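Local coordinates for D-aminoacyl-tRNA deacylase (Archaeoglobus fulgidus, PDB 1YQE), which probably hydrolyses D-aminoacyl-tRNA to free tRNA and a D-amino acid, most likely as a zinc-dependent enzyme that recycles mischarged tRNA, at the pyrophosphate 2- site. Coordinates in Å, arbitrary orientation; residue numbers count along the deposited sequence, not the author numbering.

The pyrophosphate 2- site. Residues 54, 56, 79-81, 143, 156. With POP (pyrophosphate 2-), chain B.
Ile56 lays its CD1 methyl over the centre of one face of the Arg54 guanidinium, 3.6 Å above the plane, while the edge of that group is turned to the P1 phosphate of the pyrophosphate. Arg79 also points its guanidinium edge at this phosphate, with POP O1 nearly in plane, and His143 sets POP O4 of the P2 phosphate at the edge of its ring. Arg54 illustrates side-on recognition of an oxyanion: NE donates to POP O2 at 3.1 Å. NH2 of Arg54 donates to the same POP O2 at 2.9 Å, and this oxygen lies 3° out of the guanidinium plane. CG lies anti to the backbone N (chi1 176°) and the chain bends at chi2, which brings the NE/NH2 edge to the P1 phosphate; NH2 also forms a salt bridge with POP O3. An alanine here would probably loosen the P1 phosphate, since the paired bonds to POP O2 and the salt bridge would go with the guanidinium. From another side, Arg79 NH1 donates a fairly straight hydrogen bond to POP O1 at 2.9 Å, reinforced by a salt bridge. At P2, the backbone N of Ser81 donates to POP O5 at 3.0 Å, joined by a weak bond from His80 ND1. Water 1 links His80 and Glu156 OE1 to POP O5 and O6. The pyrophosphate is poorly ordered and may derive from purification or crystallisation; the protein hides most of its surface, and a pocket with two arginines could mark where the deacylase receives a phosphate of its tRNA substrate.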
loop_
_atom_site.group_PDB
_atom_site.type_symbol
_atom_site.label_atom_id
_atom_site.label_comp_id
_atom_site.label_asym_id
_atom_site.label_seq_id
_atom_site.Cartn_x
_atom_site.Cartn_y
_atom_site.Cartn_z
ATOM N N ARG A 54 7.527 3.503 15.658
ATOM C CA ARG A 54 7.149 2.255 15.014
ATOM C C ARG A 54 6.085 2.730 14.020
ATOM O O ARG A 54 5.129 3.396 14.413
ATOM C CB ARG A 54 6.537 1.310 16.051
ATOM C CG ARG A 54 6.015 0.008 15.493
ATOM C CD ARG A 54 7.135 -0.884 14.995
ATOM N NE ARG A 54 6.647 -2.214 14.640
ATOM C CZ ARG A 54 6.015 -3.021 15.484
ATOM N NH1 ARG A 54 5.791 -2.634 16.731
ATOM N NH2 ARG A 54 5.611 -4.219 15.084
ATOM N N ILE A 56 3.481 1.362 12.393
ATOM C CA ILE A 56 2.075 1.028 12.632
ATOM C C ILE A 56 1.398 1.915 13.674
ATOM O O ILE A 56 0.175 1.988 13.724
ATOM C CB ILE A 56 1.893 -0.454 13.046
ATOM C CG1 ILE A 56 2.755 -0.775 14.267
ATOM C CG2 ILE A 56 2.225 -1.365 11.867
ATOM C CD1 ILE A 56 2.522 -2.176 14.820
ATOM N N ARG A 79 9.481 -3.687 6.971
ATOM C CA ARG A 79 9.583 -5.129 6.909
ATOM C C ARG A 79 8.169 -5.674 7.078
ATOM O O ARG A 79 7.259 -4.950 7.496
ATOM C CB ARG A 79 10.462 -5.642 8.050
ATOM C CG ARG A 79 9.953 -5.256 9.429
ATOM C CD ARG A 79 10.856 -5.799 10.523
ATOM N NE ARG A 79 10.544 -5.223 11.826
ATOM C CZ ARG A 79 9.416 -5.435 12.494
ATOM N NH1 ARG A 79 8.479 -6.222 11.985
ATOM N NH2 ARG A 79 9.223 -4.855 13.671
ATOM N N HIS A 80 7.985 -6.941 6.728
ATOM C CA HIS A 80 6.698 -7.602 6.899
ATOM C C HIS A 80 6.974 -8.853 7.723
ATOM O O HIS A 80 7.799 -9.681 7.341
ATOM C CB HIS A 80 6.079 -7.997 5.554
ATOM C CG HIS A 80 4.903 -8.916 5.689
ATOM N ND1 HIS A 80 3.760 -8.567 6.377
ATOM C CD2 HIS A 80 4.718 -10.194 5.277
ATOM C CE1 HIS A 80 2.925 -9.590 6.387
ATOM N NE2 HIS A 80 3.482 -10.590 5.728
ATOM N N SER A 81 6.295 -8.983 8.857
ATOM C CA SER A 81 6.491 -10.142 9.717
ATOM C C SER A 81 5.312 -11.103 9.597
ATOM O O SER A 81 4.160 -10.701 9.727
ATOM C CB SER A 81 6.655 -9.691 11.173
ATOM O OG SER A 81 6.933 -10.793 12.019
ATOM N N HIS A 143 -3.962 -3.181 10.015
ATOM C CA HIS A 143 -3.006 -2.534 10.902
ATOM C C HIS A 143 -2.898 -1.027 10.732
ATOM O O HIS A 143 -3.345 -0.465 9.732
ATOM C CB HIS A 143 -1.622 -3.176 10.740
ATOM C CG HIS A 143 -1.538 -4.569 11.287
ATOM N ND1 HIS A 143 -0.373 -5.306 11.278
ATOM C CD2 HIS A 143 -2.476 -5.358 11.867
ATOM C CE1 HIS A 143 -0.596 -6.487 11.830
ATOM N NE2 HIS A 143 -1.863 -6.543 12.196
ATOM N N GLU A 156 6.750 -3.520 1.494
ATOM C CA GLU A 156 7.544 -4.326 2.407
ATOM C C GLU A 156 8.246 -5.553 1.842
ATOM O O GLU A 156 8.035 -5.952 0.696
ATOM C CB GLU A 156 6.644 -4.766 3.567
ATOM C CG GLU A 156 5.693 -3.673 4.041
ATOM C CD GLU A 156 4.727 -4.136 5.118
ATOM O OE1 GLU A 156 4.362 -5.334 5.135
ATOM O OE2 GLU A 156 4.321 -3.294 5.941
HETATM P P1 POP B . 5.214 -5.256 12.149
HETATM O O1 POP B . 5.719 -6.570 12.723
HETATM O O2 POP B . 6.341 -4.221 12.247
HETATM O O3 POP B . 4.024 -4.728 12.936
HETATM O O POP B . 4.857 -5.387 10.532
HETATM P P2 POP B . 3.509 -6.148 9.926
HETATM O O4 POP B . 2.673 -6.812 10.987
HETATM O O5 POP B . 3.932 -7.164 8.916
HETATM O O6 POP B . 2.738 -4.962 9.159
HETATM O O HOH W 1 2.325 -6.012 6.573
#